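PDB 6IA5: phage-like element PBSX protein XepA from Bacillus subtilis, which is of unknown function, does not seem to take part in host cell lysis, and forms a pentamer linked to a prophage lytic system and probably to membrane binding. Local coordinates for residues N183-S188 / G268-V273; V203-T208 / E247-D252; S212-W217 / M261-I266. One frame throughout, in Å; residues are numbered along the deposited sequence.

Contact 1. Residues N183-S188 / G268-V273; sequences NAESAS and GGTLSV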
ATOM      1  N   ASN E 183     -11.618  42.348 -19.694  1.00 55.10           N
ATOM      2  CA  ASN E 183     -12.071  43.410 -20.580  1.00 54.42           C
ATOM      3  C   ASN E 183     -13.224  44.193 -19.954  1.00 57.02           C
ATOM      4  O   ASN E 183     -14.203  44.507 -20.629  1.00 58.54           O
ATOM      5  CB  ASN E 183     -12.451  42.857 -21.953  1.00 51.21           C
ATOM      6  CG  ASN E 183     -11.282  42.197 -22.639  1.00 51.64           C
ATOM      7  OD1 ASN E 183     -10.177  42.727 -22.627  1.00 54.16           O
ATOM      8  ND2 ASN E 183     -11.524  41.032 -23.211  1.00 49.56           N
ATOM      9  N   ALA E 184     -13.104  44.516 -18.663  1.00 53.53           N
ATOM     10  CA  ALA E 184     -14.135  45.277 -17.978  1.00 49.83           C
ATOM     11  C   ALA E 184     -14.218  46.674 -18.587  1.00 51.99           C
ATOM     12  O   ALA E 184     -13.189  47.275 -18.898  1.00 45.80           O
ATOM     13  CB  ALA E 184     -13.837  45.336 -16.504  1.00 46.17           C
ATOM     14  N   GLU E 185     -15.453  47.172 -18.737  1.00 52.78           N
ATOM     15  CA  GLU E 185     -15.703  48.470 -19.346  1.00 56.88           C
ATOM     16  C   GLU E 185     -16.161  49.459 -18.286  1.00 54.53           C
ATOM     17  O   GLU E 185     -16.083  50.670 -18.494  1.00 56.10           O
ATOM     18  CB  GLU E 185     -16.814  48.381 -20.390  1.00 61.68           C
ATOM     19  CG  GLU E 185     -16.447  47.546 -21.596  1.00 81.42           C
ATOM     20  CD  GLU E 185     -17.611  47.449 -22.565  1.00 86.56           C
ATOM     21  OE1 GLU E 185     -18.333  48.457 -22.701  1.00 86.04           O
ATOM     22  OE2 GLU E 185     -17.807  46.365 -23.159  1.00 92.00           O
ATOM     23  N   SER E 186     -16.633  48.938 -17.148  1.00 49.47           N
ATOM     24  CA  SER E 186     -17.130  49.796 -16.089  0.50 50.40           C
ATOM     25  C   SER E 186     -16.806  49.216 -14.715  1.00 49.66           C
ATOM     26  O   SER E 186     -16.457  48.045 -14.589  1.00 47.53           O
ATOM     27  CB  SER E 186     -18.604  50.025 -16.252  0.50 51.09           C
ATOM     28  OG  SER E 186     -19.039  51.025 -15.350  0.50 56.60           O
ATOM     29  N   ALA E 187     -16.912  50.077 -13.690  1.00 45.07           N
ATOM     30  CA  ALA E 187     -16.557  49.749 -12.315  1.00 48.14           C
ATOM     31  C   ALA E 187     -17.389  48.569 -11.837  1.00 50.03           C
ATOM     32  O   ALA E 187     -18.583  48.504 -12.107  1.00 48.11           O
ATOM     33  CB  ALA E 187     -16.786  50.947 -11.432  1.00 40.39           C
ATOM     34  N   SER E 188     -16.744  47.631 -11.141  1.00 51.65           N
ATOM     35  CA  SER E 188     -17.441  46.589 -10.408  1.00 53.70           C
ATOM     36  C   SER E 188     -16.444  45.798  -9.571  1.00 55.13           C
ATOM     37  O   SER E 188     -15.241  45.929  -9.757  1.00 44.60           O
ATOM     38  CB  SER E 188     -18.266  45.684 -11.305  1.00 57.40           C
ATOM     39  OG  SER E 188     -17.492  44.650 -11.889  1.00 55.10           O
ATOM     40  N   GLY E 268     -11.954  55.180 -20.777  1.00 53.99           N
ATOM     41  CA  GLY E 268     -11.125  55.289 -21.968  1.00 51.59           C
ATOM     42  C   GLY E 268     -10.540  53.948 -22.402  1.00 49.01           C
ATOM     43  O   GLY E 268      -9.410  53.886 -22.854  1.00 54.68           O
ATOM     44  N   GLY E 269     -11.313  52.872 -22.274  1.00 49.42           N
ATOM     45  CA  GLY E 269     -10.818  51.554 -22.638  1.00 52.10           C
ATOM     46  C   GLY E 269     -11.275  50.493 -21.641  1.00 55.25           C
ATOM     47  O   GLY E 269     -12.166  50.736 -20.833  1.00 52.17           O
ATOM     48  N   THR E 270     -10.659  49.314 -21.717  1.00 51.94           N
ATOM     49  CA  THR E 270     -11.060  48.209 -20.864  1.00 52.92           C
ATOM     50  C   THR E 270      -9.856  47.731 -20.038  1.00 48.35           C
ATOM     51  O   THR E 270      -8.703  48.110 -20.295  1.00 38.25           O
ATOM     52  CB  THR E 270     -11.695  47.089 -21.693  1.00 52.96           C
ATOM     53  OG1 THR E 270     -10.664  46.687 -22.590  1.00 51.04           O
ATOM     54  CG2 THR E 270     -12.925  47.522 -22.466  1.00 55.92           C
ATOM     55  N   LEU E 271     -10.143  46.886 -19.047  1.00 44.07           N
ATOM     56  CA  LEU E 271      -9.118  46.397 -18.134  1.00 43.83           C
ATOM     57  C   LEU E 271      -9.397  44.938 -17.794  1.00 39.57           C
ATOM     58  O   LEU E 271     -10.531  44.580 -17.506  1.00 43.99           O
ATOM     59  CB  LEU E 271      -9.089  47.279 -16.879  1.00 37.55           C
ATOM     60  CG  LEU E 271      -7.833  47.157 -16.008  1.00 40.54           C
ATOM     61  CD1 LEU E 271      -6.644  47.841 -16.676  1.00 39.30           C
ATOM     62  CD2 LEU E 271      -8.058  47.763 -14.631  1.00 40.73           C
ATOM     63  N   SER E 272      -8.354  44.117 -17.874  1.00 34.73           N
ATOM     64  CA  SER E 272      -8.403  42.753 -17.378  1.00 41.33           C
ATOM     65  C   SER E 272      -7.601  42.667 -16.079  1.00 39.18           C
ATOM     66  O   SER E 272      -6.583  43.339 -15.923  1.00 40.99           O
ATOM     67  CB  SER E 272      -7.864  41.790 -18.403  1.00 43.62           C
ATOM     68  OG  SER E 272      -8.688  41.769 -19.565  1.00 43.41           O
ATOM     69  N   VAL E 273      -8.080  41.837 -15.153  1.00 43.02           N
ATOM     70  CA  VAL E 273      -7.408  41.564 -13.893  1.00 37.91           C
ATOM     71  C   VAL E 273      -7.467  40.061 -13.661  1.00 38.61           C
ATOM     72  O   VAL E 273      -8.542  39.501 -13.454  1.00 41.80           O
ATOM     73  CB  VAL E 273      -8.032  42.340 -12.717  1.00 39.46           C
ATOM     74  CG1 VAL E 273      -7.229  42.086 -11.441  1.00 36.25           C
ATOM     75  CG2 VAL E 273      -8.126  43.843 -12.990  1.00 39.19           C
TER
HETATM   76  O   HOH W   1      -7.317  43.712 -20.933  1.00 40.97           O
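Thr270, Asn183 and Ala184 bury the most surface here, at a point where the chain turns a corner at Asn183 and meets the beginning of strand 271-278. The backbone N of Asn183 donates to the side chain of Ser272, N to OG 3.0 Å with an N-H...O angle of 157°. Ser272 presents that hydroxyl with OG anti to its own carbonyl carbon. Water 1 lies 2.7 Å from Ser272 OG and also gives a long, weak hydrogen bond to Asn183 OD1, so the hydroxyl connects both the main chain and, through the water, the amide of the same asparagine. Ala184 makes the regular pairing. Its N reaches Leu271 O at 2.8 Å, coming in from above the carbonyl plane, while Leu271 N returns a bond to Ala184 O at 3.1 Å, in the carbonyl plane and on a lone pair. Asn183 and Ala184 thus both face Leu271, and with Asn183 in the left-handed region (phi 55°, psi 44°) this is a G1 beta bulge, set at the corner of the chain. Thr270 packs against the bulge itself. Its CA lies 3.0 Å from Ala184 O in a CA-H...O contact, and its CB rests 3.7 Å from Asn183 C. With OG1 held in the crowded position between N and the carbonyl carbon, CG2 is turned to Glu185, whose CG it meets at 3.6 Å; the two side chains run alongside each other and point the same way. Elsewhere in the sheet, Ala184 touches Ile263 and Leu271 touches Val205, Val214 and Ile266, while Thr208 OG1 takes the N-H of Thr270.

Contact 2. Residues V203-T208 / E247-D252; sequences VEVYGT and EAWAFD
Val203 begins the pairing with two near-ideal backbone bonds. Its N donates to Trp249 O at 2.8 Å, and its O receives Trp249 N at the same 2.8 Å, both donors lying in the plane of the carbonyl they meet. Val203 O is shared, since the CA-H of Ala248 also approaches it, CA to O 3.0 Å. On the side chain, CG1 stands anti to the backbone N, and CG2, anti to the carbonyl carbon, crosses obliquely onto Phe251, CG2 to CE1 3.7 Å. Glu204 forms a non-hydrogen-bonded pair with Ala248, and both side chains emerge on the face opposite to the valines. Its extended chain takes CG past Glu247 O, 3.6 Å away, and carries the carboxylate to Ser222 of a neighbouring subunit, a hydrogen bond between OE2 and the serine OG. Val205 forms the next hydrogen-bonded pair, with Glu247. Val205 N meets Glu247 O at 3.0 Å, almost straight at 174° and nearly along the C=O axis, whereas the return bond from Glu247 N to Val205 O is longer, 3.3 Å. Opposite Val205, Glu247 is itself fixed from within its strand: Trp249 NE1 donates to Glu247 OE2 at 2.8 Å, in the indole plane but from 56° above the carboxylate plane. Thr242 OG1 bonds the same OE2, so this buried carboxylate oxygen has two partners. Beyond Val205, Tyr206 turns to strand 271-278, to which the strand's other edge is bonded. This is a regular antiparallel pair within a sheet, with Val203, Val205, Trp249 and the hydrogen-bonded Glu247 on the inner face, and Glu204 and Ala248 on the face that packs against the neighbouring subunit of the pentamer.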
ATOM      1  N   VAL E 203      -1.214  38.794  -9.118  1.00 38.30           N
ATOM      2  CA  VAL E 203      -2.303  39.398  -9.876  1.00 36.18           C
ATOM      3  C   VAL E 203      -1.712  40.336 -10.923  1.00 40.13           C
ATOM      4  O   VAL E 203      -0.956  41.243 -10.576  1.00 41.00           O
ATOM      5  CB  VAL E 203      -3.283  40.193  -8.993  1.00 34.80           C
ATOM      6  CG1 VAL E 203      -4.369  40.864  -9.841  1.00 32.87           C
ATOM      7  CG2 VAL E 203      -3.933  39.359  -7.908  1.00 31.49           C
ATOM      8  N   GLU E 204      -2.111  40.136 -12.185  1.00 35.24           N
ATOM      9  CA  GLU E 204      -1.724  41.020 -13.272  1.00 34.90           C
ATOM     10  C   GLU E 204      -2.888  41.939 -13.642  1.00 33.24           C
ATOM     11  O   GLU E 204      -4.027  41.497 -13.758  1.00 37.02           O
ATOM     12  CB  GLU E 204      -1.275  40.207 -14.493  1.00 36.79           C
ATOM     13  CG  GLU E 204      -0.449  41.063 -15.445  1.00 46.94           C
ATOM     14  CD  GLU E 204      -0.066  40.460 -16.783  1.00 47.48           C
ATOM     15  OE1 GLU E 204      -0.135  39.206 -16.902  1.00 47.45           O
ATOM     16  OE2 GLU E 204       0.301  41.249 -17.698  1.00 48.92           O
ATOM     17  N   VAL E 205      -2.579  43.225 -13.829  1.00 35.72           N
ATOM     18  CA  VAL E 205      -3.519  44.264 -14.235  1.00 34.17           C
ATOM     19  C   VAL E 205      -3.048  44.770 -15.600  1.00 36.78           C
ATOM     20  O   VAL E 205      -1.902  45.201 -15.742  1.00 38.77           O
ATOM     21  CB  VAL E 205      -3.559  45.414 -13.208  1.00 34.70           C
ATOM     22  CG1 VAL E 205      -4.523  46.525 -13.639  1.00 40.52           C
ATOM     23  CG2 VAL E 205      -3.880  44.910 -11.796  1.00 29.65           C
ATOM     24  N   TYR E 206      -3.925  44.700 -16.611  1.00 36.95           N
ATOM     25  CA  TYR E 206      -3.523  45.052 -17.964  1.00 37.79           C
ATOM     26  C   TYR E 206      -4.745  45.381 -18.818  1.00 40.85           C
ATOM     27  O   TYR E 206      -5.824  44.829 -18.608  1.00 42.26           O
ATOM     28  CB  TYR E 206      -2.703  43.923 -18.603  1.00 37.72           C
ATOM     29  CG  TYR E 206      -3.447  42.618 -18.732  1.00 38.85           C
ATOM     30  CD1 TYR E 206      -3.552  41.754 -17.653  1.00 40.52           C
ATOM     31  CD2 TYR E 206      -4.025  42.230 -19.931  1.00 42.68           C
ATOM     32  CE1 TYR E 206      -4.234  40.549 -17.751  1.00 43.94           C
ATOM     33  CE2 TYR E 206      -4.692  41.012 -20.053  1.00 43.50           C
ATOM     34  CZ  TYR E 206      -4.803  40.176 -18.956  1.00 46.21           C
ATOM     35  OH  TYR E 206      -5.464  38.982 -19.025  1.00 51.97           O
ATOM     36  N   GLY E 207      -4.541  46.272 -19.797  1.00 40.35           N
ATOM     37  CA  GLY E 207      -5.529  46.562 -20.818  1.00 42.29           C
ATOM     38  C   GLY E 207      -5.343  47.951 -21.429  1.00 40.18           C
ATOM     39  O   GLY E 207      -4.310  48.583 -21.237  1.00 44.69           O
ATOM     40  N   THR E 208      -6.390  48.434 -22.111  1.00 44.85           N
ATOM     41  CA  THR E 208      -6.338  49.680 -22.864  1.00 44.51           C
ATOM     42  C   THR E 208      -6.807  50.866 -22.024  1.00 47.81           C
ATOM     43  O   THR E 208      -6.552  52.004 -22.411  1.00 44.24           O
ATOM     44  CB  THR E 208      -7.198  49.613 -24.137  1.00 41.86           C
ATOM     45  OG1 THR E 208      -8.492  49.194 -23.716  1.00 43.75           O
ATOM     46  CG2 THR E 208      -6.695  48.612 -25.158  1.00 42.19           C
ATOM     47  N   GLU E 247       1.210  45.771 -14.857  1.00 36.45           N
ATOM     48  CA  GLU E 247       1.940  45.530 -13.627  1.00 37.58           C
ATOM     49  C   GLU E 247       1.352  44.303 -12.939  1.00 38.35           C
ATOM     50  O   GLU E 247       0.246  43.880 -13.258  1.00 37.12           O
ATOM     51  CB  GLU E 247       1.950  46.783 -12.751  1.00 38.01           C
ATOM     52  CG  GLU E 247       0.576  47.269 -12.395  1.00 38.94           C
ATOM     53  CD  GLU E 247       0.447  48.561 -11.598  1.00 42.60           C
ATOM     54  OE1 GLU E 247       1.287  49.477 -11.742  1.00 38.93           O
ATOM     55  OE2 GLU E 247      -0.509  48.650 -10.829  1.00 40.59           O
ATOM     56  N   ALA E 248       2.129  43.725 -12.020  1.00 36.14           N
ATOM     57  CA  ALA E 248       1.693  42.556 -11.282  1.00 34.28           C
ATOM     58  C   ALA E 248       1.979  42.781  -9.797  1.00 34.39           C
ATOM     59  O   ALA E 248       3.008  43.349  -9.440  1.00 31.94           O
ATOM     60  CB  ALA E 248       2.389  41.318 -11.792  1.00 32.74           C
ATOM     61  N   TRP E 249       1.076  42.269  -8.960  1.00 31.15           N
ATOM     62  CA  TRP E 249       1.084  42.481  -7.525  1.00 33.30           C
ATOM     63  C   TRP E 249       1.042  41.121  -6.842  1.00 32.30           C
ATOM     64  O   TRP E 249       0.201  40.297  -7.193  1.00 33.94           O
ATOM     65  CB  TRP E 249      -0.126  43.328  -7.135  1.00 29.78           C
ATOM     66  CG  TRP E 249      -0.074  44.739  -7.642  1.00 32.16           C
ATOM     67  CD1 TRP E 249      -0.485  45.216  -8.864  1.00 30.68           C
ATOM     68  CD2 TRP E 249       0.424  45.874  -6.907  1.00 29.91           C
ATOM     69  NE1 TRP E 249      -0.277  46.571  -8.931  1.00 33.29           N
ATOM     70  CE2 TRP E 249       0.276  47.003  -7.747  1.00 33.54           C
ATOM     71  CE3 TRP E 249       0.965  46.040  -5.623  1.00 29.94           C
ATOM     72  CZ2 TRP E 249       0.641  48.283  -7.327  1.00 31.93           C
ATOM     73  CZ3 TRP E 249       1.335  47.302  -5.219  1.00 31.89           C
ATOM     74  CH2 TRP E 249       1.172  48.411  -6.064  1.00 33.87           C
ATOM     75  N   ALA E 250       1.931  40.920  -5.860  1.00 32.33           N
ATOM     76  CA  ALA E 250       2.035  39.684  -5.108  1.00 32.88           C
ATOM     77  C   ALA E 250       1.354  39.850  -3.754  1.00 29.75           C
ATOM     78  O   ALA E 250       1.601  40.838  -3.065  1.00 31.04           O
ATOM     79  CB  ALA E 250       3.492  39.290  -4.959  1.00 24.70           C
ATOM     80  N   PHE E 251       0.520  38.864  -3.371  1.00 29.92           N
ATOM     81  CA  PHE E 251      -0.210  38.921  -2.109  1.00 31.13           C
ATOM     82  C   PHE E 251       0.001  37.637  -1.315  1.00 32.33           C
ATOM     83  O   PHE E 251       0.039  36.542  -1.876  1.00 33.24           O
ATOM     84  CB  PHE E 251      -1.720  39.022  -2.345  1.00 30.25           C
ATOM     85  CG  PHE E 251      -2.151  40.241  -3.113  1.00 32.15           C
ATOM     86  CD1 PHE E 251      -2.120  40.267  -4.499  1.00 31.22           C
ATOM     87  CD2 PHE E 251      -2.569  41.380  -2.433  1.00 31.83           C
ATOM     88  CE1 PHE E 251      -2.514  41.400  -5.197  1.00 29.15           C
ATOM     89  CE2 PHE E 251      -2.951  42.517  -3.129  1.00 28.53           C
ATOM     90  CZ  PHE E 251      -2.930  42.520  -4.504  1.00 29.78           C
ATOM     91  N   ASP E 252       0.105  37.799   0.001  1.00 36.13           N
ATOM     92  CA  ASP E 252       0.023  36.706   0.949  1.00 36.56           C
ATOM     93  C   ASP E 252      -1.443  36.561   1.345  1.00 37.17           C
ATOM     94  O   ASP E 252      -2.000  37.466   1.961  1.00 32.69           O
ATOM     95  CB  ASP E 252       0.910  36.989   2.167  1.00 40.81           C
ATOM     96  CG  ASP E 252       0.762  35.999   3.323  1.00 50.42           C
ATOM     97  OD1 ASP E 252       0.148  34.903   3.125  1.00 46.96           O
ATOM     98  OD2 ASP E 252       1.280  36.315   4.418  1.00 56.39           O
TER

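Contact 3. Residues S212-W217 / M261-I266; sequences SEVKFW and MEIISI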
ATOM      1  N   SER E 212      -7.769  54.011 -14.642  1.00 38.04           N
ATOM      2  CA  SER E 212      -8.413  52.950 -13.885  1.00 39.81           C
ATOM      3  C   SER E 212      -7.856  52.943 -12.466  1.00 37.44           C
ATOM      4  O   SER E 212      -6.721  53.369 -12.225  1.00 40.23           O
ATOM      5  CB  SER E 212      -8.284  51.593 -14.528  1.00 43.46           C
ATOM      6  OG  SER E 212      -6.918  51.268 -14.730  1.00 43.76           O
ATOM      7  N   GLU E 213      -8.694  52.501 -11.528  1.00 39.42           N
ATOM      8  CA  GLU E 213      -8.244  52.256 -10.171  1.00 40.70           C
ATOM      9  C   GLU E 213      -8.737  50.880  -9.721  1.00 40.19           C
ATOM     10  O   GLU E 213      -9.933  50.587  -9.789  1.00 43.05           O
ATOM     11  CB  GLU E 213      -8.721  53.362  -9.233  1.00 45.51           C
ATOM     12  CG  GLU E 213      -8.247  53.121  -7.799  1.00 47.29           C
ATOM     13  CD  GLU E 213      -8.347  54.330  -6.883  1.00 58.22           C
ATOM     14  OE1 GLU E 213      -9.384  55.012  -6.982  1.00 58.83           O
ATOM     15  OE2 GLU E 213      -7.388  54.605  -6.092  1.00 55.11           O
ATOM     16  N   VAL E 214      -7.786  50.058  -9.254  1.00 38.51           N
ATOM     17  CA  VAL E 214      -8.098  48.749  -8.698  1.00 33.74           C
ATOM     18  C   VAL E 214      -7.801  48.779  -7.205  1.00 36.74           C
ATOM     19  O   VAL E 214      -6.723  49.199  -6.802  1.00 37.73           O
ATOM     20  CB  VAL E 214      -7.308  47.634  -9.395  1.00 32.74           C
ATOM     21  CG1 VAL E 214      -7.654  46.255  -8.829  1.00 32.18           C
ATOM     22  CG2 VAL E 214      -7.503  47.680 -10.903  1.00 35.41           C
ATOM     23  N   LYS E 215      -8.765  48.309  -6.403  1.00 38.28           N
ATOM     24  CA  LYS E 215      -8.616  48.238  -4.963  1.00 35.76           C
ATOM     25  C   LYS E 215      -8.564  46.771  -4.565  1.00 38.19           C
ATOM     26  O   LYS E 215      -9.351  45.974  -5.072  1.00 34.95           O
ATOM     27  CB  LYS E 215      -9.783  48.957  -4.286  1.00 42.94           C
ATOM     28  CG  LYS E 215      -9.639  49.198  -2.790  1.00 50.78           C
ATOM     29  CD  LYS E 215     -10.639  50.213  -2.260  1.00 58.85           C
ATOM     30  CE  LYS E 215     -10.270  50.859  -0.933  1.00 58.73           C
ATOM     31  NZ  LYS E 215      -9.503  49.961  -0.037  1.00 51.77           N
ATOM     32  N   PHE E 216      -7.627  46.434  -3.663  1.00 37.45           N
ATOM     33  CA  PHE E 216      -7.354  45.052  -3.291  1.00 35.84           C
ATOM     34  C   PHE E 216      -8.122  44.699  -2.017  1.00 35.44           C
ATOM     35  O   PHE E 216      -7.985  45.380  -0.999  1.00 33.96           O
ATOM     36  CB  PHE E 216      -5.852  44.858  -3.054  1.00 33.32           C
ATOM     37  CG  PHE E 216      -4.935  45.415  -4.121  1.00 37.16           C
ATOM     38  CD1 PHE E 216      -5.305  45.418  -5.463  1.00 36.18           C
ATOM     39  CD2 PHE E 216      -3.675  45.905  -3.786  1.00 35.54           C
ATOM     40  CE1 PHE E 216      -4.437  45.899  -6.443  1.00 39.42           C
ATOM     41  CE2 PHE E 216      -2.812  46.387  -4.764  1.00 36.65           C
ATOM     42  CZ  PHE E 216      -3.199  46.378  -6.089  1.00 35.63           C
ATOM     43  N   TRP E 217      -8.918  43.625  -2.079  1.00 36.35           N
ATOM     44  CA  TRP E 217      -9.773  43.257  -0.961  1.00 40.23           C
ATOM     45  C   TRP E 217      -9.615  41.776  -0.653  1.00 38.78           C
ATOM     46  O   TRP E 217      -9.455  40.969  -1.560  1.00 40.31           O
ATOM     47  CB  TRP E 217     -11.250  43.484  -1.296  1.00 41.75           C
ATOM     48  CG  TRP E 217     -11.720  44.875  -1.586  1.00 39.60           C
ATOM     49  CD1 TRP E 217     -12.097  45.362  -2.804  1.00 42.91           C
ATOM     50  CD2 TRP E 217     -11.994  45.923  -0.637  1.00 41.69           C
ATOM     51  NE1 TRP E 217     -12.567  46.643  -2.683  1.00 41.80           N
ATOM     52  CE2 TRP E 217     -12.527  47.014  -1.366  1.00 43.05           C
ATOM     53  CE3 TRP E 217     -11.852  46.052   0.750  1.00 43.57           C
ATOM     54  CZ2 TRP E 217     -12.898  48.215  -0.757  1.00 43.06           C
ATOM     55  CZ3 TRP E 217     -12.219  47.238   1.356  1.00 49.25           C
ATOM     56  CH2 TRP E 217     -12.729  48.307   0.609  1.00 51.81           C
ATOM     57  N   MET E 261     -10.571  41.857  -6.487  1.00 40.87           N
ATOM     58  CA  MET E 261      -9.832  42.955  -7.085  1.00 36.68           C
ATOM     59  C   MET E 261     -10.843  43.873  -7.753  1.00 42.40           C
ATOM     60  O   MET E 261     -11.230  43.637  -8.895  1.00 42.08           O
ATOM     61  CB  MET E 261      -8.869  42.399  -8.139  1.00 34.35           C
ATOM     62  CG  MET E 261      -7.821  41.458  -7.534  1.00 36.33           C
ATOM     63  SD  MET E 261      -6.559  42.471  -6.733  1.00 38.61           S
ATOM     64  CE  MET E 261      -6.347  41.597  -5.177  1.00 34.98           C
ATOM     65  N   GLU E 262     -11.271  44.914  -7.033  1.00 40.69           N
ATOM     66  CA  GLU E 262     -12.398  45.717  -7.465  1.00 40.61           C
ATOM     67  C   GLU E 262     -11.914  46.846  -8.372  1.00 45.24           C
ATOM     68  O   GLU E 262     -11.002  47.607  -8.018  1.00 43.14           O
ATOM     69  CB  GLU E 262     -13.135  46.275  -6.242  1.00 43.12           C
ATOM     70  CG  GLU E 262     -14.149  47.356  -6.571  1.00 41.75           C
ATOM     71  CD  GLU E 262     -14.980  47.842  -5.389  1.00 50.46           C
ATOM     72  OE1 GLU E 262     -14.622  47.549  -4.236  1.00 47.02           O
ATOM     73  OE2 GLU E 262     -16.009  48.484  -5.610  1.00 48.53           O
ATOM     74  N   ILE E 263     -12.554  46.978  -9.542  1.00 39.70           N
ATOM     75  CA  ILE E 263     -12.342  48.173 -10.334  1.00 39.49           C
ATOM     76  C   ILE E 263     -13.235  49.274  -9.767  1.00 43.77           C
ATOM     77  O   ILE E 263     -14.456  49.185  -9.867  1.00 47.81           O
ATOM     78  CB  ILE E 263     -12.565  47.912 -11.834  1.00 42.46           C
ATOM     79  CG1 ILE E 263     -11.570  46.878 -12.366  1.00 40.14           C
ATOM     80  CG2 ILE E 263     -12.467  49.216 -12.610  1.00 44.32           C
ATOM     81  CD1 ILE E 263     -11.872  46.364 -13.745  1.00 38.35           C
ATOM     82  N   ILE E 264     -12.593  50.272  -9.149  1.00 43.50           N
ATOM     83  CA  ILE E 264     -13.234  51.392  -8.478  1.00 46.05           C
ATOM     84  C   ILE E 264     -13.718  52.366  -9.547  1.00 54.51           C
ATOM     85  O   ILE E 264     -14.807  52.931  -9.446  1.00 52.35           O
ATOM     86  CB  ILE E 264     -12.256  52.078  -7.494  1.00 44.51           C
ATOM     87  CG1 ILE E 264     -11.948  51.185  -6.292  1.00 50.63           C
ATOM     88  CG2 ILE E 264     -12.779  53.441  -7.037  1.00 45.70           C
ATOM     89  CD1 ILE E 264     -13.181  50.807  -5.482  1.00 56.43           C
ATOM     90  N   SER E 265     -12.873  52.568 -10.561  1.00 52.92           N
ATOM     91  CA  SER E 265     -13.205  53.439 -11.671  1.00 48.39           C
ATOM     92  C   SER E 265     -12.380  53.037 -12.889  1.00 50.97           C
ATOM     93  O   SER E 265     -11.311  52.445 -12.761  1.00 46.18           O
ATOM     94  CB  SER E 265     -12.990  54.874 -11.313  1.00 46.99           C
ATOM     95  OG  SER E 265     -11.614  55.110 -11.099  1.00 51.98           O
ATOM     96  N   ILE E 266     -12.913  53.378 -14.065  1.00 49.17           N
ATOM     97  CA  ILE E 266     -12.283  53.105 -15.340  1.00 45.34           C
ATOM     98  C   ILE E 266     -12.867  54.068 -16.383  1.00 49.76           C
ATOM     99  O   ILE E 266     -14.079  54.295 -16.382  1.00 42.63           O
ATOM    100  CB  ILE E 266     -12.492  51.625 -15.698  1.00 40.57           C
ATOM    101  CG1 ILE E 266     -11.870  51.235 -17.038  1.00 44.42           C
ATOM    102  CG2 ILE E 266     -13.948  51.231 -15.618  1.00 44.42           C
ATOM    103  CD1 ILE E 266     -11.909  49.763 -17.300  1.00 45.69           C
TER
HETATM  104  O   HOH W   2     -10.831  55.992  -8.883  1.00 52.50           O
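Segments 212-217 and 261-266 run antiparallel with axes approaching to 4.6 Å, and a beta bulge at Ile264 moves the register by one residue between Glu213 and Val214. Ile264 is the extra residue: its N donates to Glu213 O at 2.8 Å, while Ser265 N, buried just beyond, finds no partner in the model. Past the bulge, Lys215 and Glu262 form a regular pair, each N-H bonded to the other's carbonyl. The bulge turns the Ile264 side chain toward the opposite strand, where CG1 lies against Lys215 CB at 3.7 Å; the Ile264 and Glu213 side chains lie alongside each other, CG2 against OE1. Water 2 joins Glu213 OE1, to which it donates, with Ser265 OG. Farther along, Trp217 and Glu262 lie side by side and point the same way. Trp217 NE1 donates to the anti lone pair of Glu262 OE1 at 2.7 Å, a bent bond (134°) with the oxygen 30° out of the indole plane. Lys215 CG covers one indole face near its rim. On the other side of the sheet Met261, bent at chi2 and chi3, brings SD to 3.4 Å from Phe216 CD1, an oblique Met-aromatic contact, and its CB packs on Val214 CG1. That apolar face looks toward strands 247-252 and 271-278: Phe216 meets Phe251 edge-to-face, and Leu271 packs on Ser212, Val214 and Ile266. Lys225 of strand 225-232 makes a cation-pi contact with Trp217.

In the fold
Following the chain, residues 183-188 come first and meet 268-273, near the C terminus, to close contact 1, the longest loop. Both other contacts fall within it. Residues 203-208 open contact 2, and 212-217, on the very next strand, open contact 3. Residues 247-252 then close contact 2 before 261-266 close contact 3, so these two loops cross. All three contacts belong to one antiparallel sheet in the C-terminal part of the protein. Probable backbone hydrogen bonds tie contact 1 to its neighbours, Ser272 N to Tyr206 O of contact 2 and Ile263 N of contact 3 to Ser188 O. Between contacts 2 and 3, Phe251 packs on Met261 and Trp249 on Phe216.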